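Local coordinates for protein homoaconitase large subunit (PDB 4KP2) that forms the iron-sulfur large subunit of a hydro-lyase that interconverts (R)-homocitrate, cis-homoaconitate and homoisocitrate on the way to 2-oxosuberate, at residues D346-V351 with G375-T380; E333-L338 with I368-K373; E44-L49 with T165-I170; I77-D82 with F106-F111. One frame throughout, in Å; residues are numbered along the deposited sequence.

Contact 1: residues D346-V351 with G375-T380; sequences DVKLIV and GAMICT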
# COMPACT_ATOMS: atom_id res chain seq x y z
N ASP A 346 8.83 13.35 12.86
CA ASP A 346 8.23 12.45 13.83
C ASP A 346 6.81 12.02 13.48
O ASP A 346 6.11 11.42 14.30
CB ASP A 346 8.25 13.08 15.23
CG ASP A 346 9.66 13.29 15.74
OD1 ASP A 346 10.50 12.38 15.56
OD2 ASP A 346 9.93 14.36 16.33
N VAL A 347 6.38 12.31 12.25
CA VAL A 347 5.05 11.91 11.79
C VAL A 347 5.10 11.26 10.41
O VAL A 347 5.72 11.77 9.48
CB VAL A 347 4.07 13.10 11.80
CG1 VAL A 347 4.80 14.40 11.56
CG2 VAL A 347 2.95 12.90 10.78
N LYS A 348 4.44 10.11 10.30
CA LYS A 348 4.35 9.39 9.04
C LYS A 348 3.03 9.68 8.33
O LYS A 348 1.96 9.53 8.91
CB LYS A 348 4.52 7.88 9.28
CG LYS A 348 3.74 7.37 10.48
CD LYS A 348 4.22 5.99 10.89
CE LYS A 348 3.54 5.54 12.18
NZ LYS A 348 4.10 4.27 12.69
N LEU A 349 3.12 10.10 7.08
CA LEU A 349 1.93 10.46 6.31
C LEU A 349 1.48 9.32 5.39
O LEU A 349 2.28 8.76 4.65
CB LEU A 349 2.19 11.72 5.48
CG LEU A 349 1.08 12.16 4.53
CD1 LEU A 349 -0.21 12.43 5.30
CD2 LEU A 349 1.50 13.39 3.76
N ILE A 350 0.20 8.99 5.46
CA ILE A 350 -0.37 7.94 4.63
C ILE A 350 -1.45 8.50 3.71
O ILE A 350 -2.42 9.10 4.18
CB ILE A 350 -0.97 6.81 5.48
CG1 ILE A 350 0.09 6.23 6.42
CG2 ILE A 350 -1.55 5.72 4.60
CD1 ILE A 350 -0.43 5.15 7.34
N VAL A 351 -1.29 8.30 2.41
CA VAL A 351 -2.24 8.82 1.44
C VAL A 351 -2.83 7.69 0.58
O VAL A 351 -2.10 6.95 -0.07
CB VAL A 351 -1.60 9.86 0.51
CG1 VAL A 351 -2.62 10.37 -0.50
CG2 VAL A 351 -1.03 11.01 1.32
N GLY A 375 7.13 12.66 1.11
CA GLY A 375 7.48 11.49 1.90
C GLY A 375 6.27 10.72 2.40
O GLY A 375 6.35 10.00 3.39
N ALA A 376 5.15 10.86 1.69
CA ALA A 376 3.93 10.15 2.06
C ALA A 376 4.01 8.68 1.66
O ALA A 376 4.75 8.31 0.75
CB ALA A 376 2.72 10.81 1.42
N MET A 377 3.23 7.85 2.35
CA MET A 377 3.16 6.43 2.02
C MET A 377 1.90 6.12 1.22
O MET A 377 0.81 5.99 1.78
CB MET A 377 3.22 5.58 3.29
CG MET A 377 4.61 5.44 3.87
SD MET A 377 4.68 4.33 5.29
CE MET A 377 3.79 5.29 6.51
N ILE A 378 2.05 6.00 -0.09
CA ILE A 378 0.93 5.71 -0.97
C ILE A 378 0.54 4.24 -0.89
O ILE A 378 1.40 3.36 -0.95
CB ILE A 378 1.27 6.06 -2.43
CG1 ILE A 378 1.85 7.47 -2.52
CG2 ILE A 378 0.04 5.92 -3.31
CD1 ILE A 378 0.92 8.55 -2.01
N CYS A 379 -0.75 3.97 -0.76
CA CYS A 379 -1.24 2.60 -0.69
C CYS A 379 -2.36 2.35 -1.69
O CYS A 379 -2.87 3.28 -2.32
CB CYS A 379 -1.71 2.27 0.73
SG CYS A 379 -0.41 2.33 1.98
N THR A 380 -2.73 1.08 -1.84
CA THR A 380 -3.78 0.66 -2.76
C THR A 380 -5.11 1.33 -2.43
O THR A 380 -5.53 1.33 -1.27
CB THR A 380 -3.96 -0.87 -2.72
OG1 THR A 380 -2.77 -1.50 -3.23
CG2 THR A 380 -5.15 -1.30 -3.55
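Met377 folds back over the neighbouring strand: a bend at its last torsion (chi3 -69°) brings CE to 3.8 Å from Ile350 CG1, and the same methyl also reaches Lys348 CB. This happens at the margin of a parallel five-stranded sheet in an alpha-beta-alpha sandwich, where strand 377-378, outermost within this chain, joins 348-351 after a helical beta-alpha-beta crossover. The ladder is short. Met377 N gives a 2.6 Å hydrogen bond to Leu349 O, whereas Val351 N reaches Met377 O at 3.2 Å from well above the carbonyl plane, 53° out of it. A third bond, Cys379 N to Val351 O, is weak.

Gly375, with positive phi, is the C-prime residue of the Schellman motif that closes helix 367-374. Just beyond it, Ala376 CB touches both Leu349 CD2 (3.7 Å) and Val351 CG2. The sheet face bearing Ile350 and Met377 meets Pro86 and Gly114 of the second subunit. The side chain of Ile350 is about 10 Å from that of Cys386, a predicted ligand of the [4Fe-4S] cluster. On the opposite face Ile378 packs CD1 against Val351 CB at 3.8 Å.

Contact 2: residues E333-L338 with I368-K373; sequences EAAKYL and IDIFVK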
# COMPACT_ATOMS: atom_id res chain seq x y z
N GLU A 333 -6.34 19.60 -2.75
CA GLU A 333 -6.33 20.58 -1.66
C GLU A 333 -5.18 20.30 -0.70
O GLU A 333 -4.49 21.21 -0.25
CB GLU A 333 -7.66 20.56 -0.91
CG GLU A 333 -7.70 21.44 0.33
CD GLU A 333 -7.78 22.92 0.01
OE1 GLU A 333 -7.96 23.27 -1.18
OE2 GLU A 333 -7.66 23.74 0.95
N ALA A 334 -4.98 19.02 -0.38
CA ALA A 334 -3.92 18.61 0.53
C ALA A 334 -2.55 18.77 -0.12
O ALA A 334 -1.58 19.15 0.55
CB ALA A 334 -4.13 17.17 0.97
N ALA A 335 -2.48 18.49 -1.41
CA ALA A 335 -1.23 18.62 -2.16
C ALA A 335 -0.81 20.08 -2.27
O ALA A 335 0.37 20.39 -2.39
CB ALA A 335 -1.37 18.01 -3.54
N LYS A 336 -1.80 20.97 -2.22
CA LYS A 336 -1.55 22.41 -2.28
C LYS A 336 -0.71 22.88 -1.09
O LYS A 336 0.23 23.66 -1.26
CB LYS A 336 -2.88 23.17 -2.31
CG LYS A 336 -2.74 24.67 -2.15
CD LYS A 336 -4.11 25.33 -2.19
CE LYS A 336 -4.01 26.82 -1.91
NZ LYS A 336 -5.35 27.48 -2.01
N TYR A 337 -1.04 22.40 0.10
CA TYR A 337 -0.31 22.76 1.30
C TYR A 337 0.91 21.86 1.52
O TYR A 337 1.76 22.14 2.35
CB TYR A 337 -1.22 22.71 2.53
CG TYR A 337 -2.23 23.84 2.58
CD1 TYR A 337 -1.92 25.05 3.17
CD2 TYR A 337 -3.50 23.68 2.04
CE1 TYR A 337 -2.84 26.08 3.23
CE2 TYR A 337 -4.43 24.70 2.09
CZ TYR A 337 -4.09 25.90 2.68
OH TYR A 337 -5.01 26.93 2.74
N LEU A 338 0.97 20.77 0.76
CA LEU A 338 2.07 19.83 0.86
C LEU A 338 3.07 20.07 -0.26
O LEU A 338 4.10 19.40 -0.36
CB LEU A 338 1.55 18.40 0.79
CG LEU A 338 2.21 17.38 1.71
CD1 LEU A 338 1.76 17.59 3.15
CD2 LEU A 338 1.90 15.96 1.26
N ILE A 368 0.15 12.89 -7.02
CA ILE A 368 0.82 11.80 -6.31
C ILE A 368 2.31 12.10 -6.12
O ILE A 368 2.87 11.85 -5.05
CB ILE A 368 0.65 10.45 -7.05
CG1 ILE A 368 -0.64 9.76 -6.60
CG2 ILE A 368 1.82 9.52 -6.78
CD1 ILE A 368 -1.90 10.39 -7.13
N ASP A 369 2.92 12.67 -7.16
CA ASP A 369 4.34 13.03 -7.12
C ASP A 369 4.64 13.94 -5.93
O ASP A 369 5.63 13.74 -5.23
CB ASP A 369 4.75 13.73 -8.42
CG ASP A 369 4.53 12.86 -9.64
OD1 ASP A 369 3.54 12.09 -9.65
OD2 ASP A 369 5.34 12.94 -10.58
N ILE A 370 3.78 14.92 -5.70
CA ILE A 370 3.93 15.85 -4.59
C ILE A 370 3.87 15.11 -3.25
O ILE A 370 4.61 15.43 -2.32
CB ILE A 370 2.85 16.94 -4.62
CG1 ILE A 370 2.87 17.67 -5.97
CG2 ILE A 370 3.04 17.93 -3.48
CD1 ILE A 370 1.82 18.74 -6.09
N PHE A 371 2.99 14.12 -3.16
CA PHE A 371 2.86 13.31 -1.96
C PHE A 371 4.13 12.51 -1.70
O PHE A 371 4.66 12.52 -0.59
CB PHE A 371 1.66 12.36 -2.07
CG PHE A 371 0.33 13.06 -2.02
CD1 PHE A 371 0.14 14.14 -1.18
CD2 PHE A 371 -0.72 12.62 -2.80
CE1 PHE A 371 -1.08 14.78 -1.12
CE2 PHE A 371 -1.95 13.26 -2.75
CZ PHE A 371 -2.13 14.34 -1.91
N VAL A 372 4.61 11.82 -2.73
CA VAL A 372 5.80 10.98 -2.60
C VAL A 372 7.05 11.82 -2.32
O VAL A 372 7.90 11.42 -1.52
CB VAL A 372 6.02 10.12 -3.86
CG1 VAL A 372 7.19 9.18 -3.66
CG2 VAL A 372 4.77 9.34 -4.20
N LYS A 373 7.15 12.97 -2.97
CA LYS A 373 8.26 13.89 -2.73
C LYS A 373 8.27 14.35 -1.28
O LYS A 373 9.32 14.46 -0.66
CB LYS A 373 8.16 15.11 -3.65
CG LYS A 373 8.54 14.84 -5.10
CD LYS A 373 8.19 16.02 -5.98
CE LYS A 373 8.42 15.72 -7.45
NZ LYS A 373 9.86 15.46 -7.73
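Phe371 and Ile370 share one setting, with CG of the first (chi1 -70°) and CG1 of the second (chi1 -55°) anti to the carbonyl carbon; the phenyl ring thereby swings from the flank of its helix toward 333-338, while the isoleucine CG2 is left anti to the backbone N and against the carbonyl oxygens of Ala335 and Leu338. Those branches carry a van der Waals contact between helices, with no hydrogen bond across it. The two axes run in broadly the same direction, 46° apart, and approach to 9.4 Å, with Ala335 pointing its CB at the other helix.

The ring is met mainly along one side. Leu338 CD2 lies in the ring plane, at the edge, 3.5 Å from Phe371 CD1, and the two side chains cross at about a right angle. Next along the rim, Phe371 CE1 sits 4.0 Å from Ala335 CB. Ile370 works from the adjacent position: its CG2 is 3.6 Å from Leu338 O and 3.8 Å from Ala335 O, while CD1 reaches Ala335 CB at 4.1 Å. A serine in place of Phe371 removes the ring, and Leu338 CD2 and Ala335 CB would probably be left facing a gap between the helices.

Both helices lie on one side of the parallel sheet, where Leu338 touches Leu349 and Phe371 touches Val351 of strand 348-351. Helix 424-433 flanks the first helix, with Val432 against Leu338; the far side of the second packs through Val372 on Leu360 of the second subunit.

Contact 3: residues E44-L49 with T165-I170; sequences EVEVDL and TGETWI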
# COMPACT_ATOMS: atom_id res chain seq x y z
N GLU A 44 -42.76 -2.66 2.44
CA GLU A 44 -41.88 -3.59 1.74
C GLU A 44 -41.33 -2.90 0.50
O GLU A 44 -42.08 -2.56 -0.42
CB GLU A 44 -42.64 -4.85 1.34
CG GLU A 44 -41.78 -5.91 0.67
CD GLU A 44 -42.59 -7.11 0.21
OE1 GLU A 44 -43.79 -6.94 -0.08
OE2 GLU A 44 -42.02 -8.22 0.16
N VAL A 45 -40.01 -2.70 0.47
CA VAL A 45 -39.37 -1.97 -0.62
C VAL A 45 -38.52 -2.88 -1.51
O VAL A 45 -37.67 -3.62 -1.01
CB VAL A 45 -38.49 -0.83 -0.08
CG1 VAL A 45 -37.85 -0.06 -1.23
CG2 VAL A 45 -39.30 0.09 0.80
N GLU A 46 -38.74 -2.80 -2.81
CA GLU A 46 -37.90 -3.51 -3.77
C GLU A 46 -36.57 -2.77 -3.89
O GLU A 46 -36.54 -1.56 -4.11
CB GLU A 46 -38.58 -3.61 -5.13
CG GLU A 46 -39.84 -4.47 -5.13
CD GLU A 46 -40.41 -4.67 -6.51
OE1 GLU A 46 -39.91 -4.03 -7.46
OE2 GLU A 46 -41.36 -5.47 -6.65
N VAL A 47 -35.47 -3.50 -3.76
CA VAL A 47 -34.15 -2.89 -3.75
C VAL A 47 -33.61 -2.65 -5.16
O VAL A 47 -33.62 -3.55 -6.00
CB VAL A 47 -33.15 -3.75 -2.95
CG1 VAL A 47 -31.79 -3.08 -2.89
CG2 VAL A 47 -33.68 -4.00 -1.54
N ASP A 48 -33.15 -1.43 -5.40
CA ASP A 48 -32.62 -1.05 -6.70
C ASP A 48 -31.14 -1.38 -6.84
O ASP A 48 -30.64 -1.58 -7.94
CB ASP A 48 -32.84 0.45 -6.95
CG ASP A 48 -34.30 0.80 -7.13
OD1 ASP A 48 -35.01 0.02 -7.79
OD2 ASP A 48 -34.72 1.85 -6.61
N LEU A 49 -30.43 -1.43 -5.71
CA LEU A 49 -29.00 -1.66 -5.73
C LEU A 49 -28.52 -2.31 -4.44
O LEU A 49 -28.76 -1.80 -3.34
CB LEU A 49 -28.26 -0.33 -5.95
CG LEU A 49 -26.82 -0.41 -6.46
CD1 LEU A 49 -26.79 -1.07 -7.83
CD2 LEU A 49 -26.21 0.98 -6.53
N THR A 165 -34.29 -12.14 -2.39
CA THR A 165 -35.64 -11.72 -2.74
C THR A 165 -35.67 -10.40 -3.51
O THR A 165 -36.60 -10.14 -4.28
CB THR A 165 -36.53 -11.58 -1.49
OG1 THR A 165 -35.99 -10.58 -0.62
CG2 THR A 165 -36.61 -12.90 -0.74
N GLY A 166 -34.65 -9.58 -3.31
CA GLY A 166 -34.59 -8.27 -3.94
C GLY A 166 -35.49 -7.27 -3.25
O GLY A 166 -35.72 -6.17 -3.75
N GLU A 167 -35.99 -7.66 -2.09
CA GLU A 167 -36.88 -6.82 -1.30
C GLU A 167 -36.45 -6.83 0.15
O GLU A 167 -35.76 -7.75 0.60
CB GLU A 167 -38.32 -7.32 -1.42
CG GLU A 167 -38.89 -7.30 -2.83
CD GLU A 167 -40.17 -8.09 -2.95
OE1 GLU A 167 -40.43 -8.94 -2.08
OE2 GLU A 167 -40.92 -7.87 -3.93
N THR A 168 -36.85 -5.80 0.90
CA THR A 168 -36.56 -5.74 2.32
C THR A 168 -37.70 -5.06 3.06
O THR A 168 -38.58 -4.46 2.45
CB THR A 168 -35.25 -4.98 2.60
OG1 THR A 168 -34.95 -5.05 4.00
CG2 THR A 168 -35.39 -3.52 2.19
N TRP A 169 -37.69 -5.17 4.39
CA TRP A 169 -38.74 -4.59 5.21
C TRP A 169 -38.17 -3.54 6.16
O TRP A 169 -37.44 -3.87 7.09
CB TRP A 169 -39.46 -5.68 6.00
CG TRP A 169 -40.08 -6.73 5.13
CD1 TRP A 169 -39.45 -7.78 4.54
CD2 TRP A 169 -41.46 -6.82 4.75
NE1 TRP A 169 -40.35 -8.53 3.82
CE2 TRP A 169 -41.59 -7.96 3.93
CE3 TRP A 169 -42.60 -6.06 5.02
CZ2 TRP A 169 -42.81 -8.35 3.38
CZ3 TRP A 169 -43.81 -6.45 4.48
CH2 TRP A 169 -43.90 -7.59 3.67
N ILE A 170 -38.51 -2.28 5.91
CA ILE A 170 -38.05 -1.19 6.75
C ILE A 170 -39.20 -0.32 7.22
O ILE A 170 -40.31 -0.38 6.67
CB ILE A 170 -37.05 -0.29 6.00
CG1 ILE A 170 -37.75 0.40 4.83
CG2 ILE A 170 -35.85 -1.09 5.53
CD1 ILE A 170 -36.90 1.43 4.14
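Residues Glu44-Val47 and Gly166-Trp169 pair antiparallel, the two short strand axes 4.7 Å apart at 144°. They form part of a mixed five-stranded sheet in which 42-46 pairs with the long strand 167-180. Val45 and Thr168 make the hydrogen-bonded pair, N to O both ways at 3.0 Å, between the non-hydrogen-bonded pairs Glu44-Trp169 and Glu46-Glu167. One step on, Val47 N donates a nearly straight 2.7 Å bond to Gly166 O. That glycine, with positive phi, lets the chain leave helix 156-165 for the strand, and Thr165 OG1 accepts from Glu167 N in an ST turn at the bend.

On one face Glu44 lies flat over Trp169. With CG anti to the backbone N (chi1 -177°) and the chain extended, CB stands 3.7 Å from the centroid of the six-membered ring, a CH-pi contact 11° off the normal, and the carboxylate is stacked, 24° from the ring plane, by the CZ2-CH2 side of that ring. Trp169 NE1 is hydrogen-bonded to Tyr161 OH. A glycine in place of Glu44 would probably leave this face of the six-membered ring without its methylene and carboxylate cover.

Glu44 OE2 also lies 2.8 Å from Glu167 OE1, two acceptors with no bond between them. Glu46 runs alongside Glu167, so three carboxylates gather here, which would tend to raise the pKa of at least one. On the side of Val45 and Thr168 the packing is largely apolar: these two, with Val47 and Ile170, touch Phe133, and Val47 CG2 meets Thr168 CG2 at 4.1 Å.

Contact 4: residues I77-D82 with F106-F111; sequences IVVAFD and FGIKNF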
# COMPACT_ATOMS: atom_id res chain seq x y z
N ILE A 77 -26.66 -6.29 -8.37
CA ILE A 77 -25.71 -6.59 -7.30
C ILE A 77 -24.30 -6.10 -7.63
O ILE A 77 -23.81 -6.32 -8.74
CB ILE A 77 -25.66 -8.10 -7.00
CG1 ILE A 77 -27.05 -8.60 -6.61
CG2 ILE A 77 -24.67 -8.40 -5.89
CD1 ILE A 77 -27.12 -10.09 -6.37
N VAL A 78 -23.66 -5.44 -6.68
CA VAL A 78 -22.30 -4.93 -6.86
C VAL A 78 -21.36 -5.45 -5.77
O VAL A 78 -21.67 -5.36 -4.58
CB VAL A 78 -22.27 -3.39 -6.87
CG1 VAL A 78 -20.84 -2.88 -6.97
CG2 VAL A 78 -23.12 -2.84 -8.01
N VAL A 79 -20.22 -5.98 -6.18
CA VAL A 79 -19.21 -6.44 -5.24
C VAL A 79 -17.88 -5.73 -5.48
O VAL A 79 -17.38 -5.70 -6.60
CB VAL A 79 -18.99 -7.96 -5.34
CG1 VAL A 79 -17.91 -8.41 -4.36
CG2 VAL A 79 -20.29 -8.70 -5.07
N ALA A 80 -17.32 -5.15 -4.42
CA ALA A 80 -16.06 -4.42 -4.54
C ALA A 80 -15.14 -4.65 -3.34
O ALA A 80 -15.55 -4.50 -2.19
CB ALA A 80 -16.33 -2.93 -4.71
N PHE A 81 -13.90 -5.02 -3.62
CA PHE A 81 -12.90 -5.23 -2.58
C PHE A 81 -12.19 -3.93 -2.27
O PHE A 81 -11.65 -3.28 -3.17
CB PHE A 81 -11.88 -6.29 -3.01
CG PHE A 81 -12.47 -7.65 -3.26
CD1 PHE A 81 -13.75 -7.96 -2.82
CD2 PHE A 81 -11.75 -8.62 -3.92
CE1 PHE A 81 -14.29 -9.21 -3.05
CE2 PHE A 81 -12.28 -9.87 -4.15
CZ PHE A 81 -13.56 -10.17 -3.72
N ASP A 82 -12.16 -3.54 -1.00
CA ASP A 82 -11.56 -2.27 -0.61
C ASP A 82 -11.03 -2.26 0.82
O ASP A 82 -10.04 -1.60 1.12
CB ASP A 82 -12.56 -1.13 -0.81
CG ASP A 82 -13.78 -1.26 0.09
OD1 ASP A 82 -14.16 -2.41 0.40
OD2 ASP A 82 -14.35 -0.22 0.47
N PHE A 106 -22.85 -16.75 -9.20
CA PHE A 106 -24.06 -16.04 -9.57
C PHE A 106 -23.85 -15.05 -10.71
O PHE A 106 -24.77 -14.32 -11.08
CB PHE A 106 -24.65 -15.32 -8.35
CG PHE A 106 -24.99 -16.25 -7.21
CD1 PHE A 106 -26.17 -16.97 -7.22
CD2 PHE A 106 -24.13 -16.40 -6.14
CE1 PHE A 106 -26.49 -17.83 -6.18
CE2 PHE A 106 -24.44 -17.25 -5.10
CZ PHE A 106 -25.62 -17.97 -5.12
N GLY A 107 -22.65 -15.04 -11.27
CA GLY A 107 -22.34 -14.22 -12.43
C GLY A 107 -22.47 -12.73 -12.19
O GLY A 107 -23.05 -12.00 -13.00
N ILE A 108 -21.92 -12.26 -11.07
CA ILE A 108 -21.96 -10.85 -10.74
C ILE A 108 -21.02 -10.07 -11.66
O ILE A 108 -19.82 -9.98 -11.41
CB ILE A 108 -21.55 -10.60 -9.28
CG1 ILE A 108 -22.37 -11.48 -8.34
CG2 ILE A 108 -21.73 -9.13 -8.92
CD1 ILE A 108 -23.86 -11.23 -8.41
N LYS A 109 -21.58 -9.52 -12.73
CA LYS A 109 -20.80 -8.76 -13.70
C LYS A 109 -20.28 -7.46 -13.10
O LYS A 109 -19.20 -6.99 -13.45
CB LYS A 109 -21.61 -8.48 -14.96
CG LYS A 109 -22.00 -9.72 -15.73
CD LYS A 109 -22.74 -9.37 -17.01
CE LYS A 109 -23.11 -10.62 -17.79
NZ LYS A 109 -23.81 -10.28 -19.05
N ASN A 110 -21.06 -6.88 -12.19
CA ASN A 110 -20.67 -5.65 -11.51
C ASN A 110 -19.69 -5.92 -10.38
O ASN A 110 -19.94 -5.53 -9.23
CB ASN A 110 -21.90 -4.92 -10.98
CG ASN A 110 -22.91 -4.61 -12.06
OD1 ASN A 110 -22.55 -4.41 -13.22
ND2 ASN A 110 -24.18 -4.57 -11.68
N PHE A 111 -18.59 -6.59 -10.69
CA PHE A 111 -17.59 -6.91 -9.68
C PHE A 111 -16.33 -6.07 -9.84
O PHE A 111 -15.87 -5.83 -10.96
CB PHE A 111 -17.23 -8.40 -9.75
CG PHE A 111 -16.06 -8.78 -8.90
CD1 PHE A 111 -16.13 -8.70 -7.52
CD2 PHE A 111 -14.88 -9.22 -9.47
CE1 PHE A 111 -15.06 -9.06 -6.73
CE2 PHE A 111 -13.80 -9.57 -8.69
CZ PHE A 111 -13.88 -9.49 -7.32
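Strand 77-80 runs parallel to the start of 111-112 through the bridge of Val79 with Phe111, where Val79 N gives a 3.1 Å hydrogen bond to the carbonyl O of Asn110, the centre of an inverse gamma turn, and backbone bonds of Val79 and Phe81 to His112 carry the pairing on.

The two phenylalanines make a T-shaped stack. Phe111 directs its edge at the face of Phe81, with centroids 5.0 Å apart and planes at 78°; CE1 of Phe111 stands over the rim of the other ring, 3.5 Å from Phe81 CZ. Having CG anti to the backbone N (chi1 171°) carries the Phe111 ring along the sheet, past Val79, whose CG1 touches Phe111 CD1 at 3.6 Å. Farther back, Ile108 crosses Ile77 at about a right angle, its CD1 3.9 Å from Ile77 CG2, while its CG2 leans on the Ile77 carbonyl. Asn110 comes to that same carbonyl from the turn: its ND2 gives a weak, bent bond of 3.4 Å to Ile77 O, and its CB packs on Val78 CG2.

This is the edge of a parallel five-stranded sheet. Helix 90-106 lies over the Val79 and Phe111 face, with Leu100 and Val103 against the Phe111 ring and Ala99 against Phe81; helix 119-126 lies over the other, its Leu123 on Val78. Strand 49-53 flanks 77-80 on the inner side, and past the strand Asp82 makes a backbone hydrogen bond with Cys383, a predicted cluster ligand.

How the contacts relate
From the N terminus, contact 3 opens first and closes a long loop by bringing 165-170 back to 44-49. Contact 4 is nested inside that loop, joining 77-82 to 106-111 across a helical crossover; segment 44-49 runs from the mixed sheet into the first parallel sheet, where Leu49 CD1 meets Val78 CG2. Much later come contacts 2 and 1, whose segments 333-338, 346-351, 368-373 and 375-380 lie alternately on helix and strand. They therefore cross, binding the helix layer and the last two strands at one end of the second parallel sheet into one unit. Contacts 1 and 3 lie on opposite sides of the chain's centre, whereas contacts 1 and 4 approach to about 6 Å between nearest atoms without touching.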